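Local coordinates for protein 3-methylaspartate ammonia-lyase (Citrobacter amalonaticus, PDB 1KKR) that catalyses the reversible, magnesium-dependent elimination of ammonia from (2S,3S)-3-methyl-L-aspartate to give mesaconate, acting as a homodimer, at residues 67-72 with 128-133; 173-178 with 194-199; 213-218 with 233-238. One frame throughout, in Å; residues are numbered along the deposited sequence.

Along the chain the three contacts follow one another without overlap. Contact 1 lies in the N-terminal, enolase-type part, where strand 64-69 of a three-stranded antiparallel sheet meets the start of helix 128-146. Contacts 2 and 3 belong to the C-terminal TIM barrel, on the opposite side of the chain's centre from contact 1, their centres about 26 and 32 Å from its own. Contact 2 joins loops that follow strands 169-170 and 191-194; contact 3 packs helix 209-225 on strand 234-238. These two have centres about 10 Å apart and touch, with Tyr214 OH 2.7 Å from Arg177 O; contact 2 brings His194 to the substrate, contact 3 brings Asp238 to the magnesium ion.

Contact 1 of 3, residues 67-72 with 128-133; sequences GDCAAV and TAVRYG
Strand 67-69 and segment 128-133, the start of helix 128-146, run almost exactly antiparallel, at 176°, with their axes only 5.9 Å apart and the CA atoms of Cys69 and Gly133 separated by 3.8 Å. So close an approach is consistent with glycine at 133, whose CA lies 3.3 Å from Asp68 O with no side chain between the backbones. No direct hydrogen bond crosses the interface. Cys69 CA instead makes a CA-H...O contact with Ala129 O at 3.1 Å, while that carbonyl also accepts the helical bond from Gly133 N. The sulfur of Cys69, anti to its own carbonyl carbon (chi1 -53°), lies alongside the helix, with SG 3.7 Å from Val130 CA. This packing seats the N-terminal end of helix 128-146 against strand 64-69, an outermost strand, within this chain, of the three-stranded antiparallel sheet in the enolase-type N-terminal domain. Further along the segment, Ala129 CB lies 3.1 Å from Ala70 O and also meets Ala71 CB. The same Ala70 carbonyl accepts a hydrogen bond from a water that has a weak link to Thr128 OG1. Tyr132 points its CB toward the strand; with CG anti to the backbone N (chi1 -173°), the ring runs past the strand and its CD2 approaches Ala70 O obliquely, at 3.7 Å. The phenol OH continues beyond this contact to Glu363 and Thr332. Asp68 faces away from the helix, and its two carboxylate oxygens are held separately, OD1 by Ser54 and OD2 by Thr364.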
loop_
_atom_site.group_PDB
_atom_site.type_symbol
_atom_site.label_atom_id
_atom_site.label_comp_id
_atom_site.label_asym_id
_atom_site.label_seq_id
_atom_site.Cartn_x
_atom_site.Cartn_y
_atom_site.Cartn_z
ATOM N N GLY A 67 -4.453 -15.977 -0.411
ATOM C CA GLY A 67 -4.235 -15.555 -1.772
ATOM C C GLY A 67 -5.342 -14.634 -2.237
ATOM O O GLY A 67 -6.491 -14.725 -1.747
ATOM N N ASP A 68 -4.991 -13.737 -3.171
ATOM C CA ASP A 68 -5.966 -12.836 -3.766
ATOM C C ASP A 68 -6.167 -12.979 -5.244
ATOM O O ASP A 68 -5.250 -12.833 -6.026
ATOM C CB ASP A 68 -5.577 -11.342 -3.559
ATOM C CG ASP A 68 -5.881 -10.841 -2.169
ATOM O OD1 ASP A 68 -6.771 -11.436 -1.549
ATOM O OD2 ASP A 68 -5.267 -9.889 -1.624
ATOM N N CYS A 69 -7.410 -13.187 -5.597
ATOM C CA CYS A 69 -7.835 -13.142 -6.953
ATOM C C CYS A 69 -7.877 -11.672 -7.367
ATOM O O CYS A 69 -8.515 -10.866 -6.715
ATOM C CB CYS A 69 -9.203 -13.789 -7.118
ATOM S SG CYS A 69 -9.390 -15.452 -6.464
ATOM N N ALA A 70 -7.108 -11.343 -8.411
ATOM C CA ALA A 70 -7.002 -9.975 -8.951
ATOM C C ALA A 70 -6.683 -9.936 -10.458
ATOM O O ALA A 70 -6.056 -10.864 -10.987
ATOM C CB ALA A 70 -5.953 -9.179 -8.182
ATOM N N ALA A 71 -7.114 -8.863 -11.132
ATOM C CA ALA A 71 -6.854 -8.644 -12.576
ATOM C C ALA A 71 -6.168 -7.306 -12.875
ATOM O O ALA A 71 -6.170 -6.386 -12.074
ATOM C CB ALA A 71 -8.127 -8.789 -13.405
ATOM N N VAL A 72 -5.474 -7.255 -13.995
ATOM C CA VAL A 72 -4.851 -6.022 -14.453
ATOM C C VAL A 72 -5.842 -4.859 -14.566
ATOM O O VAL A 72 -7.077 -5.025 -14.704
ATOM C CB VAL A 72 -4.193 -6.224 -15.820
ATOM C CG1 VAL A 72 -3.092 -7.222 -15.719
ATOM C CG2 VAL A 72 -5.186 -6.769 -16.819
ATOM N N THR A 128 -8.850 -16.053 -15.261
ATOM C CA THR A 128 -7.418 -16.012 -14.943
ATOM C C THR A 128 -7.120 -15.411 -13.553
ATOM O O THR A 128 -6.205 -15.825 -12.864
ATOM C CB THR A 128 -6.614 -15.251 -16.010
ATOM O OG1 THR A 128 -7.092 -13.929 -16.071
ATOM C CG2 THR A 128 -6.917 -15.707 -17.375
ATOM N N ALA A 129 -7.937 -14.494 -13.094
ATOM C CA ALA A 129 -7.694 -13.939 -11.761
ATOM C C ALA A 129 -7.950 -14.922 -10.635
ATOM O O ALA A 129 -7.374 -14.824 -9.550
ATOM C CB ALA A 129 -8.523 -12.684 -11.585
ATOM N N VAL A 130 -8.894 -15.825 -10.882
ATOM C CA VAL A 130 -9.233 -16.873 -9.929
ATOM C C VAL A 130 -8.073 -17.839 -9.863
ATOM O O VAL A 130 -7.649 -18.233 -8.773
ATOM C CB VAL A 130 -10.540 -17.579 -10.318
ATOM C CG1 VAL A 130 -10.790 -18.834 -9.500
ATOM C CG2 VAL A 130 -11.663 -16.657 -10.067
ATOM N N ARG A 131 -7.541 -18.198 -11.031
ATOM C CA ARG A 131 -6.367 -19.078 -11.076
ATOM C C ARG A 131 -5.151 -18.480 -10.309
ATOM O O ARG A 131 -4.575 -19.117 -9.428
ATOM C CB ARG A 131 -6.025 -19.448 -12.528
ATOM C CG ARG A 131 -7.065 -20.434 -13.088
ATOM C CD ARG A 131 -6.770 -20.924 -14.400
ATOM N NE ARG A 131 -7.174 -19.985 -15.398
ATOM C CZ ARG A 131 -6.372 -19.593 -16.363
ATOM N NH1 ARG A 131 -5.133 -20.049 -16.406
ATOM N NH2 ARG A 131 -6.810 -18.748 -17.269
ATOM N N TYR A 132 -5.004 -17.166 -10.467
ATOM C CA TYR A 132 -3.960 -16.371 -9.810
ATOM C C TYR A 132 -4.109 -16.433 -8.317
ATOM O O TYR A 132 -3.207 -16.808 -7.565
ATOM C CB TYR A 132 -3.977 -14.930 -10.378
ATOM C CG TYR A 132 -2.877 -13.972 -9.958
ATOM C CD1 TYR A 132 -1.548 -14.319 -10.114
ATOM C CD2 TYR A 132 -3.152 -12.689 -9.508
ATOM C CE1 TYR A 132 -0.530 -13.455 -9.773
ATOM C CE2 TYR A 132 -2.116 -11.802 -9.164
ATOM C CZ TYR A 132 -0.791 -12.195 -9.334
ATOM O OH TYR A 132 0.301 -11.393 -9.009
ATOM N N GLY A 133 -5.290 -16.074 -7.876
ATOM C CA GLY A 133 -5.556 -16.090 -6.459
ATOM C C GLY A 133 -5.600 -17.477 -5.855
ATOM O O GLY A 133 -5.118 -17.685 -4.743
HETATM O O HOH W 1 -5.774 -11.923 -13.653
#

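Contact 2 of 3, residues 173-178 with 194-199; sequences SGDDRY and HALINN. With 2AS ((2S,3S)-3-methyl-aspartic acid), chain E.
Arg177 and the carbonyl of Ala195 form the main polar link between these two loops. The guanidinium grips that oxygen side-on with two nitrogens: NE is 2.7 Å from Ala195 O, in the carbonyl plane and at an N-H...O angle of 151°, and NH2 reaches the same oxygen from 22° off that plane. Ala195 O thus has two donors, both serving it from the guanidinium edge. A weak third bond joins NH2 to Leu196 O. NH2 also makes a salt bridge to Asp175 OD1 at 2.8 Å, using the anti lone pair of the carboxylate; Lys203 pairs with the same oxygen, so its negative charge is probably shared between two cationic groups. The backbone O of Asp175 lies over one face of the guanidinium, and the bend at chi3 (62°) turns the arginine back toward Ala195. Asp175 OD2 accepts from a water weakly bonded to Asn198 ND2, while the Leu196 side chain crosses that of Asp175 obliquely, with CD2 3.5 Å from Asp175 OD2. Ser173 opens a type II' turn, and its hydroxyl donates to Gly174 O and takes a weak bond from Ala195 N. Leu196 CB packs against Gly174 O. Leu196 N donates to His194 ND1 at 3.1 Å, tilted from the ring plane. His194 NE2 donates to OD2 of the bound methylaspartate at 2.7 Å, the oxygen lying near the ring plane, and also has a weak bond to the magnesium ligand Asp238 OD2. The pairing of these loops after strands 169-170 and 191-194 is that of a TIM-barrel active site, built at the C-terminal ends of the strands, with His194 as the assigned transition-state stabilizer.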
loop_
_atom_site.group_PDB
_atom_site.type_symbol
_atom_site.label_atom_id
_atom_site.label_comp_id
_atom_site.label_asym_id
_atom_site.label_seq_id
_atom_site.Cartn_x
_atom_site.Cartn_y
_atom_site.Cartn_z
ATOM N N SER A 173 5.651 5.264 -11.851
ATOM C CA SER A 173 5.224 6.542 -11.360
ATOM C C SER A 173 3.783 6.932 -11.680
ATOM O O SER A 173 3.274 7.916 -11.115
ATOM C CB SER A 173 6.060 7.572 -12.081
ATOM O OG SER A 173 5.726 7.583 -13.494
ATOM N N GLY A 174 3.178 6.223 -12.637
ATOM C CA GLY A 174 1.957 6.710 -13.270
ATOM C C GLY A 174 2.266 8.080 -13.912
ATOM O O GLY A 174 3.395 8.314 -14.370
ATOM N N ASP A 175 1.303 9.000 -13.927
ATOM C CA ASP A 175 1.523 10.291 -14.617
ATOM C C ASP A 175 2.329 11.256 -13.744
ATOM O O ASP A 175 2.744 12.324 -14.176
ATOM C CB ASP A 175 0.200 10.971 -15.002
ATOM C CG ASP A 175 -0.349 10.478 -16.336
ATOM O OD1 ASP A 175 0.386 10.431 -17.372
ATOM O OD2 ASP A 175 -1.523 10.053 -16.404
ATOM N N ASP A 176 2.488 10.896 -12.481
ATOM C CA ASP A 176 3.174 11.741 -11.520
ATOM C C ASP A 176 4.690 11.568 -11.793
ATOM O O ASP A 176 5.447 11.269 -10.904
ATOM C CB ASP A 176 2.767 11.206 -10.140
ATOM C CG ASP A 176 2.952 12.204 -9.005
ATOM O OD1 ASP A 176 3.101 13.424 -9.291
ATOM O OD2 ASP A 176 2.976 11.820 -7.790
ATOM N N ARG A 177 5.133 11.747 -13.030
ATOM C CA ARG A 177 6.495 11.359 -13.406
ATOM C C ARG A 177 7.636 12.257 -12.947
ATOM O O ARG A 177 8.796 11.957 -13.252
ATOM C CB ARG A 177 6.576 11.188 -14.927
ATOM C CG ARG A 177 6.292 12.469 -15.725
ATOM C CD ARG A 177 6.316 12.220 -17.198
ATOM N NE ARG A 177 5.274 11.285 -17.540
ATOM C CZ ARG A 177 3.995 11.609 -17.626
ATOM N NH1 ARG A 177 3.589 12.884 -17.425
ATOM N NH2 ARG A 177 3.117 10.669 -17.935
ATOM N N TYR A 178 7.334 13.339 -12.222
ATOM C CA TYR A 178 8.399 14.183 -11.677
ATOM C C TYR A 178 8.516 13.990 -10.160
ATOM O O TYR A 178 9.572 13.692 -9.651
ATOM C CB TYR A 178 8.211 15.691 -12.048
ATOM C CG TYR A 178 8.133 15.931 -13.546
ATOM C CD1 TYR A 178 9.277 15.891 -14.324
ATOM C CD2 TYR A 178 6.907 16.154 -14.188
ATOM C CE1 TYR A 178 9.234 16.062 -15.662
ATOM C CE2 TYR A 178 6.864 16.323 -15.573
ATOM C CZ TYR A 178 8.040 16.283 -16.287
ATOM O OH TYR A 178 8.079 16.456 -17.645
ATOM N N HIS A 194 9.221 4.097 -15.031
ATOM C CA HIS A 194 8.076 3.805 -15.901
ATOM C C HIS A 194 7.639 5.012 -16.720
ATOM O O HIS A 194 7.685 4.973 -17.943
ATOM C CB HIS A 194 6.891 3.260 -15.130
ATOM C CG HIS A 194 5.863 2.638 -16.021
ATOM N ND1 HIS A 194 4.914 3.386 -16.695
ATOM C CD2 HIS A 194 5.661 1.347 -16.390
ATOM C CE1 HIS A 194 4.152 2.571 -17.411
ATOM N NE2 HIS A 194 4.584 1.330 -17.244
ATOM N N ALA A 195 7.230 6.063 -16.015
ATOM C CA ALA A 195 6.863 7.379 -16.562
ATOM C C ALA A 195 5.576 7.475 -17.347
ATOM O O ALA A 195 5.192 8.586 -17.710
ATOM C CB ALA A 195 8.033 8.062 -17.334
ATOM N N LEU A 196 4.900 6.355 -17.592
ATOM C CA LEU A 196 3.585 6.401 -18.225
ATOM C C LEU A 196 3.573 7.311 -19.478
ATOM O O LEU A 196 2.730 8.224 -19.619
ATOM C CB LEU A 196 2.516 6.801 -17.195
ATOM C CG LEU A 196 1.093 6.464 -17.652
ATOM C CD1 LEU A 196 0.843 4.980 -17.867
ATOM C CD2 LEU A 196 0.142 6.950 -16.632
ATOM N N ILE A 197 4.496 7.026 -20.407
ATOM C CA ILE A 197 4.629 7.830 -21.611
ATOM C C ILE A 197 3.618 7.249 -22.615
ATOM O O ILE A 197 3.959 6.463 -23.484
ATOM C CB ILE A 197 6.105 7.826 -22.101
ATOM C CG1 ILE A 197 7.039 8.381 -21.006
ATOM C CG2 ILE A 197 6.237 8.606 -23.371
ATOM C CD1 ILE A 197 6.878 9.836 -20.730
ATOM N N ASN A 198 2.350 7.620 -22.458
ATOM C CA ASN A 198 1.264 6.912 -23.171
ATOM C C ASN A 198 0.384 7.731 -24.113
ATOM O O ASN A 198 -0.666 7.263 -24.520
ATOM C CB ASN A 198 0.368 6.197 -22.141
ATOM C CG ASN A 198 -0.458 7.170 -21.278
ATOM O OD1 ASN A 198 -0.303 8.389 -21.355
ATOM N ND2 ASN A 198 -1.338 6.620 -20.458
ATOM N N ASN A 199 0.829 8.934 -24.433
ATOM C CA ASN A 199 0.165 9.871 -25.333
ATOM C C ASN A 199 1.242 10.501 -26.224
ATOM O O ASN A 199 2.254 11.043 -25.710
ATOM C CB ASN A 199 -0.539 11.017 -24.547
ATOM C CG ASN A 199 -1.167 12.026 -25.459
ATOM O OD1 ASN A 199 -0.464 12.822 -26.080
ATOM N ND2 ASN A 199 -2.506 11.954 -25.619
HETATM C C 2AS E . -0.069 -1.505 -14.577
HETATM O O 2AS E . 0.034 -1.085 -13.421
HETATM C CA 2AS E . 0.765 -0.919 -15.735
HETATM N N 2AS E . 1.216 0.467 -15.498
HETATM C CB 2AS E . 1.909 -1.910 -16.119
HETATM C CG 2AS E . 2.622 -1.478 -17.383
HETATM O OD1 2AS E . 3.314 -2.244 -18.051
HETATM C C4 2AS E . 2.994 -2.173 -15.077
HETATM O OD2 2AS E . 2.454 -0.331 -17.757
HETATM O OXT 2AS E . -0.859 -2.427 -14.795
HETATM O O HOH W 2 -2.732 8.609 -18.194
#

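Contact 3 of 3, residues 213-218 with 233-238; sequences EYVRWL and PTLHID. With MG (magnesium ion), chain C; 2AS ((2S,3S)-3-methyl-aspartic acid), chain E.
Leu218 and Leu235 meet tip to tip where helix 209-225 covers strand 234-238, a helix-on-strand layer of the C-terminal TIM barrel. The helix segment and strand run at 149° to one another, with axes 10.9 Å apart, a spacing bridged by aliphatic side chains and the Tyr214 ring; no hydrogen bond crosses. The strand's first contributor is Leu235, which points its CB toward the helix. Its CD2 lies 3.7 Å from Leu218 CD2, and its CD1 is in looser contact with Val215 CG1 at 4.3 Å. His236 turns the other way, as alternation along a strand requires: its ring is stacked with Phe170, ND1 bonds to Arg382 and NE2 to Glu273. Ile237 faces the helix again. Its CG1 is anti to the carbonyl carbon (chi1 -77°) and the chain is extended beyond it (chi2 168°), which carries the single methyl CD1 in among three helix residues. That methyl is 3.8 Å from Val215 CG2, 4.2 Å from Leu218 CD2, and at the edge of the Tyr214 ring, near its plane, 4.1 Å from CE2. The hydroxyl of Tyr214 bonds beyond this contact to Arg177 O, tying the helix to the loop that follows strand 169-170. Asp238 ends the strand on the side of the active site, where Glu273 and Asp307 also bind the magnesium ion and the substrate OD1 and two waters complete its six ligands. Asp238 OD1 accepts from one of those waters and from Tyr240 N, while Asp238 OD2 coordinates the magnesium directly at 2.1 Å.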
loop_
_atom_site.group_PDB
_atom_site.type_symbol
_atom_site.label_atom_id
_atom_site.label_comp_id
_atom_site.label_asym_id
_atom_site.label_seq_id
_atom_site.Cartn_x
_atom_site.Cartn_y
_atom_site.Cartn_z
ATOM N N GLU A 213 13.720 15.128 -23.751
ATOM C CA GLU A 213 13.868 16.052 -22.666
ATOM C C GLU A 213 13.490 15.414 -21.340
ATOM O O GLU A 213 14.099 15.731 -20.290
ATOM C CB GLU A 213 13.016 17.294 -22.954
ATOM C CG GLU A 213 13.593 18.099 -24.133
ATOM C CD GLU A 213 12.864 19.401 -24.426
ATOM O OE1 GLU A 213 12.291 20.022 -23.492
ATOM O OE2 GLU A 213 12.870 19.808 -25.606
ATOM N N TYR A 214 12.513 14.500 -21.360
ATOM C CA TYR A 214 12.174 13.841 -20.121
ATOM C C TYR A 214 13.353 12.969 -19.661
ATOM O O TYR A 214 13.763 13.040 -18.525
ATOM C CB TYR A 214 10.826 13.093 -20.128
ATOM C CG TYR A 214 10.630 12.344 -18.798
ATOM C CD1 TYR A 214 10.187 13.020 -17.659
ATOM C CD2 TYR A 214 10.910 10.967 -18.683
ATOM C CE1 TYR A 214 10.008 12.368 -16.446
ATOM C CE2 TYR A 214 10.731 10.308 -17.468
ATOM C CZ TYR A 214 10.299 11.022 -16.347
ATOM O OH TYR A 214 10.107 10.436 -15.118
ATOM N N VAL A 215 13.971 12.206 -20.536
ATOM C CA VAL A 215 15.065 11.384 -20.069
ATOM C C VAL A 215 16.228 12.246 -19.477
ATOM O O VAL A 215 16.909 11.865 -18.509
ATOM C CB VAL A 215 15.540 10.533 -21.210
ATOM C CG1 VAL A 215 16.758 9.780 -20.807
ATOM C CG2 VAL A 215 14.365 9.608 -21.713
ATOM N N ARG A 216 16.427 13.439 -20.034
ATOM C CA ARG A 216 17.535 14.312 -19.595
ATOM C C ARG A 216 17.248 14.877 -18.207
ATOM O O ARG A 216 18.110 15.055 -17.342
ATOM C CB ARG A 216 17.670 15.468 -20.582
ATOM C CG ARG A 216 18.921 16.265 -20.403
ATOM C CD ARG A 216 20.108 15.449 -20.853
ATOM N NE ARG A 216 21.238 15.712 -20.000
ATOM C CZ ARG A 216 22.475 15.799 -20.444
ATOM N NH1 ARG A 216 22.717 15.589 -21.723
ATOM N NH2 ARG A 216 23.460 16.077 -19.614
ATOM N N TRP A 217 16.001 15.198 -18.001
ATOM C CA TRP A 217 15.628 15.756 -16.746
ATOM C C TRP A 217 15.782 14.686 -15.682
ATOM O O TRP A 217 16.177 14.980 -14.554
ATOM C CB TRP A 217 14.189 16.076 -16.796
ATOM C CG TRP A 217 13.698 16.539 -15.531
ATOM C CD1 TRP A 217 13.646 17.819 -15.137
ATOM C CD2 TRP A 217 13.169 15.756 -14.457
ATOM N NE1 TRP A 217 13.125 17.910 -13.871
ATOM C CE2 TRP A 217 12.826 16.653 -13.425
ATOM C CE3 TRP A 217 12.931 14.394 -14.263
ATOM C CZ2 TRP A 217 12.250 16.244 -12.233
ATOM C CZ3 TRP A 217 12.362 13.983 -13.052
ATOM C CH2 TRP A 217 12.023 14.905 -12.066
ATOM N N LEU A 218 15.379 13.464 -16.050
ATOM C CA LEU A 218 15.401 12.302 -15.168
ATOM C C LEU A 218 16.831 11.982 -14.719
ATOM O O LEU A 218 17.076 11.834 -13.525
ATOM C CB LEU A 218 14.783 11.078 -15.889
ATOM C CG LEU A 218 14.936 9.694 -15.232
ATOM C CD1 LEU A 218 14.365 9.701 -13.861
ATOM C CD2 LEU A 218 14.354 8.555 -16.081
ATOM N N PRO A 233 21.286 3.799 -10.699
ATOM C CA PRO A 233 20.168 3.001 -11.151
ATOM C C PRO A 233 19.973 2.970 -12.637
ATOM O O PRO A 233 20.569 3.717 -13.440
ATOM C CB PRO A 233 18.981 3.743 -10.573
ATOM C CG PRO A 233 19.385 5.163 -10.553
ATOM C CD PRO A 233 20.849 5.119 -10.220
ATOM N N THR A 234 19.106 2.039 -12.990
ATOM C CA THR A 234 18.715 1.847 -14.375
ATOM C C THR A 234 17.444 2.591 -14.673
ATOM O O THR A 234 16.530 2.666 -13.817
ATOM C CB THR A 234 18.493 0.368 -14.639
ATOM O OG1 THR A 234 19.750 -0.297 -14.717
ATOM C CG2 THR A 234 17.853 0.101 -16.001
ATOM N N LEU A 235 17.360 3.094 -15.901
ATOM C CA LEU A 235 16.174 3.794 -16.343
ATOM C C LEU A 235 15.334 2.825 -17.184
ATOM O O LEU A 235 15.860 2.127 -18.027
ATOM C CB LEU A 235 16.529 5.008 -17.158
ATOM C CG LEU A 235 17.575 5.912 -16.517
ATOM C CD1 LEU A 235 17.677 7.136 -17.484
ATOM C CD2 LEU A 235 17.171 6.298 -15.127
ATOM N N HIS A 236 14.033 2.788 -16.903
ATOM C CA HIS A 236 13.042 1.897 -17.540
ATOM C C HIS A 236 11.761 2.747 -17.737
ATOM O O HIS A 236 11.169 3.216 -16.786
ATOM C CB HIS A 236 12.848 0.649 -16.657
ATOM C CG HIS A 236 11.912 -0.385 -17.214
ATOM N ND1 HIS A 236 12.105 -1.736 -17.018
ATOM C CD2 HIS A 236 10.783 -0.269 -17.954
ATOM C CE1 HIS A 236 11.148 -2.411 -17.641
ATOM N NE2 HIS A 236 10.324 -1.545 -18.208
ATOM N N ILE A 237 11.405 2.979 -18.998
ATOM C CA ILE A 237 10.357 3.872 -19.389
ATOM C C ILE A 237 9.443 3.177 -20.393
ATOM O O ILE A 237 9.881 2.646 -21.385
ATOM C CB ILE A 237 10.957 5.142 -20.031
ATOM C CG1 ILE A 237 11.527 6.081 -18.985
ATOM C CG2 ILE A 237 9.858 5.960 -20.718
ATOM C CD1 ILE A 237 12.385 7.205 -19.584
ATOM N N ASP A 238 8.158 3.170 -20.085
ATOM C CA ASP A 238 7.164 2.496 -20.901
ATOM C C ASP A 238 6.499 3.498 -21.798
ATOM O O ASP A 238 5.982 4.517 -21.334
ATOM C CB ASP A 238 6.138 1.836 -19.978
ATOM C CG ASP A 238 5.235 0.838 -20.685
ATOM O OD1 ASP A 238 5.053 0.861 -21.928
ATOM O OD2 ASP A 238 4.637 -0.015 -20.007
HETATM MG MG MG C . 3.987 -1.967 -20.129
HETATM C C 2AS E . -0.069 -1.505 -14.577
HETATM O O 2AS E . 0.034 -1.085 -13.421
HETATM C CA 2AS E . 0.765 -0.919 -15.735
HETATM N N 2AS E . 1.216 0.467 -15.498
HETATM C CB 2AS E . 1.909 -1.910 -16.119
HETATM C CG 2AS E . 2.622 -1.478 -17.383
HETATM O OD1 2AS E . 3.314 -2.244 -18.051
HETATM C C4 2AS E . 2.994 -2.173 -15.077
HETATM O OD2 2AS E . 2.454 -0.331 -17.757
HETATM O OXT 2AS E . -0.859 -2.427 -14.795
HETATM O O HOH W 3 4.116 -1.663 -22.250
HETATM O O HOH W 4 2.104 -1.310 -20.852
#